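Local coordinates for protein putative mandelate racemase (Zymomonas mobilis, PDB 2OX4) that binds a magnesium ion in an enolase-superfamily barrel and probably acts as a lyase, possibly a dehydratase, at residues C[164-169]-C[213-218]; C[182-187]-C[219-224]; C[238-243]-C[257-262]; C[251-256]-C[279-284]; C[285-290]-C[310-315]. One frame throughout, in Å; residues are numbered along the deposited sequence. Where two conformers were deposited one is given.

Interaction 1 (C[164-169]-C[213-218]); sequences AVKVDV and IVENHG. With MG (magnesium ion), chain O.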
# COMPACT_ATOMS: atom_id res chain seq x y z
N ALA C 164 -0.92 38.53 13.98
CA ALA C 164 -0.87 37.12 14.33
C ALA C 164 -0.06 36.95 15.61
O ALA C 164 0.92 37.68 15.86
CB ALA C 164 -0.24 36.31 13.19
N VAL C 165 -0.46 35.97 16.41
CA VAL C 165 0.23 35.62 17.64
C VAL C 165 0.35 34.10 17.77
O VAL C 165 -0.47 33.36 17.20
CB VAL C 165 -0.52 36.16 18.89
CG1 VAL C 165 -0.58 37.70 18.87
CG2 VAL C 165 -1.93 35.56 18.98
N LYS C 166 1.34 33.64 18.52
CA LYS C 166 1.43 32.23 18.88
C LYS C 166 1.52 32.02 20.38
O LYS C 166 2.24 32.73 21.07
CB LYS C 166 2.62 31.56 18.19
CG LYS C 166 2.72 30.04 18.47
CD LYS C 166 3.82 29.39 17.62
CE LYS C 166 5.17 29.41 18.31
NZ LYS C 166 6.21 28.90 17.34
N VAL C 167 0.80 31.03 20.87
CA VAL C 167 0.73 30.78 22.30
C VAL C 167 0.69 29.28 22.59
O VAL C 167 0.06 28.51 21.84
CB VAL C 167 -0.47 31.53 22.92
CG1 VAL C 167 -1.79 31.09 22.27
CG2 VAL C 167 -0.49 31.39 24.43
N ASP C 168 1.42 28.87 23.63
CA ASP C 168 1.28 27.54 24.22
C ASP C 168 0.30 27.65 25.38
O ASP C 168 0.61 28.27 26.40
CB ASP C 168 2.64 27.04 24.71
CG ASP C 168 2.59 25.61 25.27
OD1 ASP C 168 1.50 25.09 25.59
OD2 ASP C 168 3.68 25.00 25.39
N VAL C 169 -0.88 27.05 25.21
CA VAL C 169 -1.97 27.18 26.18
C VAL C 169 -2.10 25.98 27.14
O VAL C 169 -2.92 26.03 28.07
CB VAL C 169 -3.33 27.52 25.52
CG1 VAL C 169 -3.25 28.85 24.77
CG2 VAL C 169 -3.77 26.40 24.56
N ILE C 213 -1.98 31.03 16.40
CA ILE C 213 -1.29 29.75 16.27
C ILE C 213 -1.18 29.12 17.65
O ILE C 213 -0.81 29.78 18.62
CB ILE C 213 0.13 29.99 15.69
CG1 ILE C 213 0.04 30.64 14.31
CG2 ILE C 213 0.94 28.67 15.68
CD1 ILE C 213 1.25 31.47 13.96
N VAL C 214 -1.53 27.84 17.74
CA VAL C 214 -1.42 27.11 19.00
C VAL C 214 -0.19 26.19 19.00
O VAL C 214 -0.04 25.35 18.11
CB VAL C 214 -2.73 26.35 19.33
CG1 VAL C 214 -2.54 25.42 20.53
CG2 VAL C 214 -3.88 27.37 19.60
N GLU C 215 0.67 26.36 20.00
CA GLU C 215 1.96 25.68 20.12
C GLU C 215 1.88 24.64 21.25
O GLU C 215 1.65 25.00 22.40
CB GLU C 215 3.02 26.75 20.42
CG GLU C 215 4.28 26.32 21.16
CD GLU C 215 5.31 25.68 20.25
OE1 GLU C 215 6.29 26.36 19.86
OE2 GLU C 215 5.16 24.49 19.93
N ASN C 216 2.04 23.35 20.93
CA ASN C 216 2.06 22.30 21.97
C ASN C 216 3.44 21.92 22.52
O ASN C 216 3.54 21.19 23.53
CB ASN C 216 1.30 21.04 21.51
CG ASN C 216 -0.23 21.19 21.57
OD1 ASN C 216 -0.96 20.20 21.42
ND2 ASN C 216 -0.70 22.41 21.76
N HIS C 217 4.51 22.40 21.87
CA HIS C 217 5.89 22.16 22.31
C HIS C 217 6.29 20.68 22.42
O HIS C 217 7.19 20.33 23.18
CB HIS C 217 6.18 22.86 23.66
CG HIS C 217 6.71 24.25 23.52
ND1 HIS C 217 6.06 25.35 24.05
CD2 HIS C 217 7.82 24.73 22.91
CE1 HIS C 217 6.75 26.45 23.77
NE2 HIS C 217 7.83 26.09 23.08
N GLY C 218 5.61 19.81 21.68
CA GLY C 218 5.86 18.36 21.79
C GLY C 218 5.54 17.76 23.16
O GLY C 218 6.00 16.66 23.47
MG MG O . 8.03 25.66 18.65
O HOH W 1 8.71 27.61 18.29
O HOH W 2 2.14 22.27 25.78
O HOH W 3 -0.85 24.55 23.74
O HOH W 4 7.53 23.70 19.54
O HOH W 5 9.50 25.90 20.48
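Glu-215 holds the magnesium ion, also bound by Glu-241 and Glu-267, through OE1 at 2.2 Å, while its OE2 accepts a hydrogen bond from a metal-bound water 2.5 Å away. That same OE2 is met, from above the carboxylate plane, by the backbone N-H of His-217. A bend at chi2 (81°) folds the carboxylate back, so that Glu-215 CD sits over the centre of the imidazole ring. At the edge of this ring, ND1 donates to the anti lone pair of Asp-168 OD2 over 2.8 Å, in the ring plane and almost straight. Lys-166 crosses Ile-213 obliquely, CD on CG2 at 3.5 Å; its NZ forms salt bridges with Glu-241 and Glu-342 and donates a hydrogen bond to another metal-bound water. Behind this shell run two parallel strands of the enolase-superfamily barrel, joined by three backbone bonds: Ile-213 N to Val-165 O, Val-167 N to Ile-213 O and Glu-215 N to Val-167 O. Their register places Lys-166 and Ile-213 on one face and delivers Glu-215 to the metal end of its strand. Magnesium and the lysine ammonium would probably keep Glu-215 ionised, and the Asp-168 carboxylate is likely to make the imidazole more basic.

Interaction 2 (C[182-187]-C[219-224]); sequences FLEGPL and HTDLVS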
# COMPACT_ATOMS: atom_id res chain seq x y z
N PHE C 182 1.20 17.25 33.04
CA PHE C 182 1.54 16.11 32.20
C PHE C 182 0.49 15.98 31.12
O PHE C 182 -0.71 16.07 31.37
CB PHE C 182 1.60 14.82 33.02
CG PHE C 182 2.10 13.62 32.24
CD1 PHE C 182 3.46 13.43 32.02
CD2 PHE C 182 1.20 12.68 31.74
CE1 PHE C 182 3.92 12.31 31.31
CE2 PHE C 182 1.66 11.57 31.03
CZ PHE C 182 3.02 11.39 30.81
N LEU C 183 0.95 15.78 29.89
CA LEU C 183 0.06 16.06 28.78
C LEU C 183 0.02 14.92 27.75
O LEU C 183 -0.50 15.13 26.65
CB LEU C 183 0.42 17.39 28.11
CG LEU C 183 0.24 18.68 28.95
CD1 LEU C 183 0.86 19.90 28.29
CD2 LEU C 183 -1.25 18.90 29.22
N GLU C 184 0.52 13.75 28.11
CA GLU C 184 0.46 12.57 27.22
C GLU C 184 -0.74 11.68 27.55
O GLU C 184 -1.13 11.55 28.72
CB GLU C 184 1.79 11.79 27.29
CG GLU C 184 2.99 12.69 26.92
CD GLU C 184 4.35 12.08 27.19
OE1 GLU C 184 5.36 12.70 26.78
OE2 GLU C 184 4.43 10.99 27.79
N GLY C 185 -1.37 11.13 26.51
CA GLY C 185 -2.56 10.27 26.68
C GLY C 185 -3.83 11.09 26.91
O GLY C 185 -3.78 12.32 26.91
N PRO C 186 -4.97 10.41 27.10
CA PRO C 186 -6.21 11.17 27.25
C PRO C 186 -6.14 12.17 28.41
O PRO C 186 -5.62 11.85 29.48
CB PRO C 186 -7.26 10.09 27.51
CG PRO C 186 -6.69 8.85 26.88
CD PRO C 186 -5.20 8.95 27.12
N LEU C 187 -6.66 13.37 28.17
CA LEU C 187 -6.48 14.49 29.10
C LEU C 187 -7.71 14.65 30.01
O LEU C 187 -8.83 14.36 29.58
CB LEU C 187 -6.25 15.79 28.31
CG LEU C 187 -4.96 15.95 27.51
CD1 LEU C 187 -4.92 17.31 26.81
CD2 LEU C 187 -3.73 15.76 28.38
N HIS C 219 4.76 18.47 23.97
CA HIS C 219 4.36 17.99 25.31
C HIS C 219 3.21 16.99 25.24
O HIS C 219 3.07 16.11 26.10
CB HIS C 219 3.91 19.17 26.17
CG HIS C 219 5.00 20.13 26.51
ND1 HIS C 219 4.78 21.48 26.70
CD2 HIS C 219 6.33 19.93 26.71
CE1 HIS C 219 5.92 22.07 27.00
NE2 HIS C 219 6.88 21.16 27.00
N THR C 220 2.37 17.15 24.22
CA THR C 220 1.26 16.25 23.98
C THR C 220 1.74 15.05 23.16
O THR C 220 2.89 15.01 22.72
CB THR C 220 0.11 16.98 23.24
OG1 THR C 220 0.64 17.72 22.13
CG2 THR C 220 -0.63 17.94 24.20
N ASP C 221 0.87 14.06 22.97
CA ASP C 221 1.07 13.04 21.95
C ASP C 221 -0.13 13.03 21.02
O ASP C 221 -0.99 13.89 21.15
CB ASP C 221 1.34 11.67 22.59
CG ASP C 221 0.17 11.15 23.45
OD1 ASP C 221 -0.99 11.59 23.29
OD2 ASP C 221 0.43 10.25 24.29
N LEU C 222 -0.19 12.07 20.10
CA LEU C 222 -1.29 11.98 19.15
C LEU C 222 -2.64 12.09 19.85
O LEU C 222 -3.48 12.90 19.46
CB LEU C 222 -1.21 10.66 18.37
CG LEU C 222 -2.38 10.38 17.42
CD1 LEU C 222 -1.93 9.48 16.27
CD2 LEU C 222 -3.54 9.75 18.17
N VAL C 223 -2.83 11.29 20.89
CA VAL C 223 -4.15 11.13 21.52
C VAL C 223 -4.60 12.45 22.17
O VAL C 223 -5.73 12.94 21.93
CB VAL C 223 -4.13 9.98 22.55
CG1 VAL C 223 -5.47 9.87 23.24
CG2 VAL C 223 -3.76 8.64 21.85
N SER C 224 -3.73 13.04 22.96
CA SER C 224 -4.08 14.32 23.58
C SER C 224 -4.17 15.46 22.56
O SER C 224 -5.00 16.33 22.71
CB SER C 224 -3.12 14.68 24.71
OG SER C 224 -1.77 14.60 24.32
O HOH W 6 3.81 16.02 28.81
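Asp-221 CG and Ser-224 OG both stand in the crowded position between backbone N and carbonyl carbon (chi1 62° and 52°), which folds each polar group back along the start of helix 222-232. Asp-221 OD1 receives Ser-224 N at 3.1 Å along a nearly straight line (173°), and Ser-224 OG in turn accepts Asp-221 N at 3.0 Å: a capping box. Neither side chain stops there. Ser-224 OG donates its proton to Leu-183 O, 2.7 Å away and in the carbonyl plane, and the Asp-221 carboxylate takes the amide of Gly-185, with N to OD2 at 3.0 Å and a weak second bond to OD1. In the barrel this joins the loop that follows strand 164-167 to the N-terminal end of the next helix but one. An alanine in place of Asp-221 would probably cost the helix its cap and leave the Gly-185 amide without this acceptor. Apolar contacts flank the polar grip: Leu-183 CD1 rests on His-219 CB at 3.8 Å, Leu-187 CG on Ser-224 CB at 3.6 Å, and Pro-186 CG crosses Val-223 CG1 obliquely at 4.0 Å. A water spans Leu-183 N and His-219 O. Glu-184 turns its carboxylate to a salt bridge with Lys-79 of a second subunit, and Pro-186 packs on Phe-238 of a third.

Interaction 3 (C[238-243]-C[257-262]); sequences FFYEEI and KKIDIP. With MG (magnesium ion), chain O.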
# COMPACT_ATOMS: atom_id res chain seq x y z
N PHE C 238 -4.93 29.09 13.22
CA PHE C 238 -4.20 29.31 11.97
C PHE C 238 -3.38 28.05 11.63
O PHE C 238 -3.50 27.49 10.54
CB PHE C 238 -3.27 30.51 12.14
CG PHE C 238 -2.75 31.07 10.86
CD1 PHE C 238 -3.63 31.56 9.89
CD2 PHE C 238 -1.39 31.12 10.61
CE1 PHE C 238 -3.15 32.09 8.70
CE2 PHE C 238 -0.89 31.65 9.41
CZ PHE C 238 -1.77 32.13 8.46
N PHE C 239 -2.57 27.61 12.58
CA PHE C 239 -1.99 26.27 12.55
C PHE C 239 -1.63 25.80 13.95
O PHE C 239 -1.70 26.57 14.91
CB PHE C 239 -0.86 26.11 11.51
CG PHE C 239 0.32 27.06 11.65
CD1 PHE C 239 1.29 26.85 12.64
CD2 PHE C 239 0.51 28.11 10.76
CE1 PHE C 239 2.41 27.69 12.74
CE2 PHE C 239 1.62 28.96 10.87
CZ PHE C 239 2.56 28.75 11.87
N TYR C 240 -1.24 24.53 14.05
CA TYR C 240 -1.20 23.80 15.31
C TYR C 240 0.16 23.10 15.29
O TYR C 240 0.39 22.22 14.45
CB TYR C 240 -2.34 22.78 15.28
CG TYR C 240 -2.68 22.03 16.56
CD1 TYR C 240 -2.41 22.56 17.83
CD2 TYR C 240 -3.33 20.79 16.49
CE1 TYR C 240 -2.76 21.84 19.00
CE2 TYR C 240 -3.68 20.07 17.64
CZ TYR C 240 -3.39 20.61 18.88
OH TYR C 240 -3.75 19.90 20.00
N GLU C 241 1.04 23.53 16.19
CA GLU C 241 2.49 23.29 16.06
C GLU C 241 3.01 22.26 17.07
O GLU C 241 2.66 22.31 18.26
CB GLU C 241 3.28 24.61 16.21
CG GLU C 241 4.78 24.40 16.45
CD GLU C 241 5.58 25.68 16.55
OE1 GLU C 241 5.05 26.75 16.19
OE2 GLU C 241 6.76 25.61 16.98
N GLU C 242 3.85 21.34 16.58
CA GLU C 242 4.56 20.35 17.41
C GLU C 242 3.63 19.60 18.36
O GLU C 242 3.75 19.69 19.59
CB GLU C 242 5.74 20.97 18.14
CG GLU C 242 6.99 21.18 17.27
CD GLU C 242 8.27 20.82 18.01
OE1 GLU C 242 8.60 21.53 18.98
OE2 GLU C 242 8.94 19.83 17.62
N ILE C 243 2.70 18.84 17.79
CA ILE C 243 1.64 18.25 18.59
C ILE C 243 2.03 16.89 19.20
O ILE C 243 1.29 16.33 20.01
CB ILE C 243 0.36 18.13 17.77
CG1 ILE C 243 0.53 17.08 16.65
CG2 ILE C 243 -0.02 19.50 17.18
CD1 ILE C 243 -0.78 16.73 15.95
N LYS C 257 -5.49 12.49 10.25
CA LYS C 257 -6.79 11.86 10.00
C LYS C 257 -7.94 12.41 10.86
O LYS C 257 -9.08 12.45 10.42
CB LYS C 257 -6.73 10.33 10.13
CG LYS C 257 -5.81 9.64 9.12
CD LYS C 257 -5.71 8.15 9.41
CE LYS C 257 -4.82 7.46 8.37
NZ LYS C 257 -4.58 6.04 8.73
N LYS C 258 -7.62 12.84 12.08
CA LYS C 258 -8.65 13.25 13.03
C LYS C 258 -8.59 14.74 13.40
O LYS C 258 -9.35 15.19 14.26
CB LYS C 258 -8.58 12.39 14.31
CG LYS C 258 -8.69 10.88 14.07
CD LYS C 258 -10.08 10.47 13.64
CE LYS C 258 -10.31 8.98 13.89
NZ LYS C 258 -11.74 8.61 13.78
N ILE C 259 -7.69 15.48 12.76
CA ILE C 259 -7.47 16.91 13.08
C ILE C 259 -7.67 17.73 11.81
O ILE C 259 -7.04 17.45 10.79
CB ILE C 259 -6.05 17.20 13.69
CG1 ILE C 259 -5.88 16.51 15.04
CG2 ILE C 259 -5.79 18.75 13.81
CD1 ILE C 259 -4.45 16.55 15.58
N ASP C 260 -8.54 18.73 11.84
CA ASP C 260 -8.76 19.53 10.64
C ASP C 260 -7.92 20.81 10.56
O ASP C 260 -7.78 21.41 9.49
CB ASP C 260 -10.25 19.81 10.43
CG ASP C 260 -10.99 18.58 9.91
OD1 ASP C 260 -10.41 17.86 9.07
OD2 ASP C 260 -12.12 18.33 10.36
N ILE C 261 -7.34 21.20 11.70
CA ILE C 261 -6.55 22.43 11.77
C ILE C 261 -5.22 22.10 11.06
O ILE C 261 -4.68 21.01 11.27
CB ILE C 261 -6.21 22.76 13.24
CG1 ILE C 261 -7.48 22.85 14.12
CG2 ILE C 261 -5.36 24.01 13.35
CD1 ILE C 261 -7.17 22.92 15.59
N PRO C 262 -4.69 23.03 10.22
CA PRO C 262 -3.38 22.78 9.60
C PRO C 262 -2.29 22.49 10.63
O PRO C 262 -2.26 23.11 11.70
CB PRO C 262 -3.06 24.08 8.86
CG PRO C 262 -4.44 24.69 8.58
CD PRO C 262 -5.25 24.33 9.82
MG MG O . 8.03 25.66 18.65
O HOH W 4 7.53 23.70 19.54
O HOH W 5 9.50 25.90 20.48
O HOH W 1 8.71 27.61 18.29
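The phenol ring of Tyr-240 carries Ile-243 CG2 on one face, 3.5 Å above its plane and over its centre, while Ile-259 CD1 comes to its edge, 4.2 Å from Tyr-240 CE2. Ile-259 crosses the ring at about a right angle and also meets Ile-243 tip to tip, CD1 to CD1 at 3.7 Å. The ring is placed by CG standing anti to the backbone N (chi1 -170°), and its hydroxyl is fixed by a hydrogen bond with Ala-225 O of helix 222-232. Nearer the backbone, Ile-261 CG2 packs against Tyr-240 CB at 3.8 Å. The pyrrolidine of Pro-262 lies beside the chain, CG 3.5 Å from Phe-238 O. One weak, bent bond from Tyr-240 N to Pro-262 O (2.9 Å) is the polar tie between the segments. Glu-241 points the other way, and its OE2 binds magnesium at 2.1 Å. Strand 237-241 thus gives one side to apolar packing and the other to the metal site, as in the enolase-superfamily barrel, whose beta-alpha-beta unit here runs on through helix 250-258 to strand 263-265.

Interaction 4 (C[251-256]-C[279-284]); sequences LLKEAK and LEDRSI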
# COMPACT_ATOMS: atom_id res chain seq x y z
N LEU C 251 3.08 8.77 12.83
CA LEU C 251 2.08 9.17 13.81
C LEU C 251 1.43 10.50 13.47
O LEU C 251 0.25 10.69 13.76
CB LEU C 251 2.67 9.20 15.23
CG LEU C 251 3.18 7.85 15.73
CD1 LEU C 251 3.82 8.03 17.11
CD2 LEU C 251 2.08 6.78 15.74
N LEU C 252 2.17 11.41 12.84
CA LEU C 252 1.57 12.69 12.43
C LEU C 252 0.54 12.51 11.32
O LEU C 252 -0.50 13.18 11.31
CB LEU C 252 2.63 13.73 12.05
CG LEU C 252 2.16 15.19 12.10
CD1 LEU C 252 1.84 15.60 13.54
CD2 LEU C 252 3.25 16.08 11.54
N LYS C 253 0.79 11.57 10.41
CA LYS C 253 -0.23 11.19 9.43
C LYS C 253 -1.51 10.67 10.12
O LYS C 253 -2.64 11.05 9.74
CB LYS C 253 0.32 10.15 8.44
CG LYS C 253 -0.62 9.83 7.29
CD LYS C 253 -0.12 8.67 6.47
CE LYS C 253 -1.13 8.34 5.37
NZ LYS C 253 -0.83 7.05 4.71
N GLU C 254 -1.34 9.82 11.13
CA GLU C 254 -2.48 9.32 11.91
C GLU C 254 -3.22 10.45 12.63
O GLU C 254 -4.46 10.48 12.62
CB GLU C 254 -2.03 8.26 12.92
CG GLU C 254 -1.28 7.10 12.29
CD GLU C 254 -2.12 6.20 11.38
OE1 GLU C 254 -1.51 5.39 10.65
OE2 GLU C 254 -3.37 6.29 11.39
N ALA C 255 -2.47 11.38 13.23
CA ALA C 255 -3.06 12.56 13.86
C ALA C 255 -3.90 13.36 12.86
O ALA C 255 -5.04 13.76 13.16
CB ALA C 255 -1.97 13.45 14.47
N LYS C 256 -3.35 13.59 11.67
CA LYS C 256 -4.02 14.41 10.65
C LYS C 256 -5.36 13.82 10.19
O LYS C 256 -6.26 14.56 9.80
CB LYS C 256 -3.12 14.66 9.44
CG LYS C 256 -3.76 15.56 8.38
CD LYS C 256 -2.77 15.98 7.29
CE LYS C 256 -2.16 17.34 7.60
NZ LYS C 256 -3.17 18.43 7.40
N LEU C 279 6.75 14.79 4.27
CA LEU C 279 6.34 15.21 2.93
C LEU C 279 5.68 14.07 2.14
O LEU C 279 4.63 14.27 1.53
CB LEU C 279 7.54 15.81 2.18
CG LEU C 279 8.09 17.13 2.74
CD1 LEU C 279 9.27 17.61 1.91
CD2 LEU C 279 7.03 18.23 2.84
N GLU C 280 6.28 12.88 2.17
CA GLU C 280 5.66 11.68 1.58
C GLU C 280 4.24 11.43 2.12
O GLU C 280 3.33 11.15 1.35
CB GLU C 280 6.53 10.45 1.84
CG GLU C 280 7.85 10.42 1.08
CD GLU C 280 8.76 9.28 1.53
OE1 GLU C 280 8.69 8.87 2.72
OE2 GLU C 280 9.55 8.78 0.71
N ASP C 281 4.07 11.57 3.44
CA ASP C 281 2.75 11.38 4.07
C ASP C 281 1.85 12.60 3.92
O ASP C 281 0.66 12.54 4.29
CB ASP C 281 2.92 11.13 5.56
CG ASP C 281 3.52 9.78 5.87
OD1 ASP C 281 3.97 9.61 7.01
OD2 ASP C 281 3.55 8.90 4.99
N ARG C 282 2.42 13.70 3.42
CA ARG C 282 1.77 15.02 3.38
C ARG C 282 1.14 15.43 4.73
O ARG C 282 0.01 15.94 4.78
CB ARG C 282 0.78 15.12 2.19
CG ARG C 282 0.19 16.53 1.89
CD ARG C 282 1.26 17.61 1.87
NE ARG C 282 0.74 19.00 1.79
CZ ARG C 282 0.08 19.62 2.77
NH1 ARG C 282 -0.28 20.90 2.62
NH2 ARG C 282 -0.24 19.00 3.90
N SER C 283 1.85 15.18 5.82
CA SER C 283 1.26 15.35 7.14
C SER C 283 1.52 16.72 7.77
O SER C 283 0.91 17.05 8.78
CB SER C 283 1.75 14.24 8.09
OG SER C 283 3.17 14.25 8.16
N ILE C 284 2.45 17.50 7.19
CA ILE C 284 2.77 18.87 7.68
C ILE C 284 2.34 19.89 6.62
O ILE C 284 2.72 19.78 5.44
CB ILE C 284 4.29 19.07 7.95
CG1 ILE C 284 4.81 18.08 9.01
CG2 ILE C 284 4.56 20.46 8.48
CD1 ILE C 284 6.32 18.17 9.24
O HOH W 7 1.49 8.23 2.75
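Leu-252 carries the close-packed side of this contact: its side chain crosses that of Ile-284 at about a right angle, CD2 3.6 Å from Ile-284 CG1 and 3.7 Å from Ser-283 O. Beside it Ser-283 CB fits against the helix backbone at Lys-253 N (3.7 Å). Lys-256, bent at chi3 and chi4, brings CE to 3.3 Å from Ser-283 O, a buried carbonyl with no polar partner in the model. An alanine replacing Leu-252 would remove the packing on Ile-284 CG1 and probably loosen the cover over Ser-283. On the looser side Lys-253 runs out extended and crosses Asp-281 at about a right angle, its NZ 4.8 Å from Asp-281 OD2. A water bridges them, accepting from Lys-253 NZ at 3.3 Å and donating to Asp-281 OD2 at 3.1 Å. A Schellman motif at Arg-282 ends helix 271-280 and presents Ser-283. Lys-256 NZ and Arg-282 NH2 lie 4.6 Å apart, and each forms a salt bridge with Asp-285; Arg-282 NE donates to Phe-310 O. With no direct hydrogen bond between the segments, cohesion rests on apolar packing and a water bridge, while the shared carboxylate probably offsets the repulsion of two like charges.

Interaction 5 (C[285-290]-C[310-315]); sequences DVIQPD and FEVTVQ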
# COMPACT_ATOMS: atom_id res chain seq x y z
N ASP C 285 1.55 20.87 7.05
CA ASP C 285 1.09 21.96 6.17
C ASP C 285 2.07 23.13 6.14
O ASP C 285 2.22 23.82 5.11
CB ASP C 285 -0.30 22.42 6.62
CG ASP C 285 -1.32 21.30 6.52
OD1 ASP C 285 -1.74 20.77 7.57
OD2 ASP C 285 -1.64 20.91 5.38
N VAL C 286 2.73 23.37 7.26
CA VAL C 286 3.69 24.47 7.37
C VAL C 286 4.92 23.91 8.06
O VAL C 286 4.86 23.51 9.22
CB VAL C 286 3.13 25.67 8.22
CG1 VAL C 286 4.20 26.78 8.37
CG2 VAL C 286 1.84 26.24 7.58
N ILE C 287 6.02 23.81 7.33
CA ILE C 287 7.24 23.27 7.92
C ILE C 287 8.04 24.38 8.57
O ILE C 287 8.05 25.53 8.09
CB ILE C 287 8.14 22.53 6.90
CG1 ILE C 287 8.41 23.40 5.67
CG2 ILE C 287 7.52 21.15 6.53
CD1 ILE C 287 9.67 22.99 4.91
N GLN C 288 8.73 24.04 9.65
CA GLN C 288 9.41 25.04 10.46
C GLN C 288 10.88 24.70 10.72
O GLN C 288 11.30 24.65 11.87
CB GLN C 288 8.67 25.25 11.79
CG GLN C 288 7.18 25.66 11.65
CD GLN C 288 6.41 25.52 12.95
OE1 GLN C 288 6.46 24.48 13.59
NE2 GLN C 288 5.69 26.56 13.35
N PRO C 289 11.68 24.48 9.64
CA PRO C 289 13.08 24.16 9.88
C PRO C 289 13.75 25.37 10.53
O PRO C 289 13.37 26.52 10.25
CB PRO C 289 13.64 23.95 8.47
CG PRO C 289 12.74 24.71 7.59
CD PRO C 289 11.38 24.61 8.20
N ASP C 290 14.71 25.10 11.41
CA ASP C 290 15.58 26.14 11.97
C ASP C 290 16.86 26.16 11.14
O ASP C 290 17.52 25.13 10.98
CB ASP C 290 15.89 25.78 13.44
CG ASP C 290 16.63 26.90 14.19
OD1 ASP C 290 17.69 27.35 13.73
OD2 ASP C 290 16.14 27.33 15.25
N PHE C 310 4.88 19.74 -2.68
CA PHE C 310 3.81 19.12 -1.92
C PHE C 310 2.78 20.15 -1.42
O PHE C 310 1.91 19.82 -0.60
CB PHE C 310 4.41 18.34 -0.74
CG PHE C 310 5.25 17.17 -1.18
CD1 PHE C 310 4.68 15.93 -1.41
CD2 PHE C 310 6.62 17.32 -1.38
CE1 PHE C 310 5.46 14.84 -1.83
CE2 PHE C 310 7.41 16.25 -1.81
CZ PHE C 310 6.82 15.02 -2.03
N GLU C 311 2.88 21.39 -1.93
CA GLU C 311 2.01 22.51 -1.51
C GLU C 311 2.07 22.70 0.01
O GLU C 311 1.04 22.76 0.72
CB GLU C 311 0.57 22.37 -2.05
CG GLU C 311 0.51 22.53 -3.59
CD GLU C 311 -0.88 22.35 -4.20
OE1 GLU C 311 -1.80 21.82 -3.52
OE2 GLU C 311 -1.05 22.75 -5.39
N VAL C 312 3.30 22.79 0.49
CA VAL C 312 3.60 23.02 1.89
C VAL C 312 4.32 24.36 1.93
O VAL C 312 5.10 24.68 1.03
CB VAL C 312 4.51 21.89 2.44
CG1 VAL C 312 5.03 22.21 3.84
CG2 VAL C 312 3.77 20.54 2.46
N THR C 313 4.04 25.17 2.95
CA THR C 313 4.73 26.46 3.05
C THR C 313 5.64 26.47 4.26
O THR C 313 5.68 25.51 5.02
CB THR C 313 3.76 27.64 3.05
OG1 THR C 313 2.90 27.57 4.17
CG2 THR C 313 2.94 27.67 1.75
N VAL C 314 6.41 27.56 4.42
CA VAL C 314 7.56 27.55 5.31
C VAL C 314 7.50 28.72 6.28
O VAL C 314 7.23 29.86 5.89
CB VAL C 314 8.90 27.59 4.52
CG1 VAL C 314 10.08 27.39 5.47
CG2 VAL C 314 8.91 26.54 3.40
N GLN C 315 7.75 28.44 7.55
CA GLN C 315 8.08 29.49 8.53
C GLN C 315 9.34 29.04 9.24
O GLN C 315 9.30 28.06 9.98
CB GLN C 315 6.93 29.62 9.56
CG GLN C 315 7.31 30.45 10.84
CD GLN C 315 7.14 29.66 12.12
OE1 GLN C 315 6.02 29.33 12.53
NE2 GLN C 315 8.25 29.35 12.78
O HOH W 8 0.74 25.92 3.91
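Segments 285-290 and 310-315 run side by side in parallel register, joined by three backbone hydrogen bonds: Thr-313 N to Asp-285 O at 3.1 Å, Ile-287 N to Thr-313 O at 2.9 Å and Gln-315 N to Ile-287 O at 3.0 Å. With helix 296-309 between them, strands 286-287 and 313-314 make a beta-alpha-beta crossover of the barrel. Side chains alternate between its two faces. Ile-287 and Val-314 project together toward the connecting helix, pointing the same way, Ile-287 CG1 3.9 Å from Val-314 CG2; Ile-287 has CG1 in the crowded position (chi1 52°), which sends CG2 across to Val-312 CG1 at 3.8 Å, at about a right angle. Pro-289 CD adds a looser touch on Val-314 CG1. Pro-289 and Val-314 are both backed by Phe-300 of the helix. On the other face Val-286 CG2 lies 3.8 Å from Thr-313 OG1, and Phe-239 covers Val-286 from a strand further round the barrel. A water joins Thr-313 OG1 to Asp-285 O, adding a second partner to a carbonyl already used by the sheet. Toward the metal end, the extended Gln-288 and the Gln-315 chain, bent at chi2, cross obliquely with amide planes 59° apart. Gln-315 OE1 also has a hydrogen bond with Tyr-129, and Gln-288 NE2 a weak one to the metal ligand Glu-241. Between the two glutamines, Gln-288 NE2 donates to Gln-315 OE1 over 2.9 Å, from 41° above the plane of the acceptor carbonyl.

How the interactions relate
From the N terminus, interaction 1 opens at strand 164-167 and interaction 2 in the following loop; 1 closes on strand 211-215 and 2 just after it, so the two cross. Interactions 3 and 4 also cross, since 251-256, on helix 250-258, precedes 257-262, which leaves that helix, and 4 closes after 3. Interaction 5 closes its own crossover in series, and none nests. Interactions 1 and 5 pair neighbouring strands; 3 ties strand 237-241 to the turn that follows helix 250-258 and shares the magnesium ion with 1; 2 and 4 join peripheral loops to helices. Thr-220 to Ile-243 links 2 with 3, and Lys-256 to Asp-285 links 4 with 5.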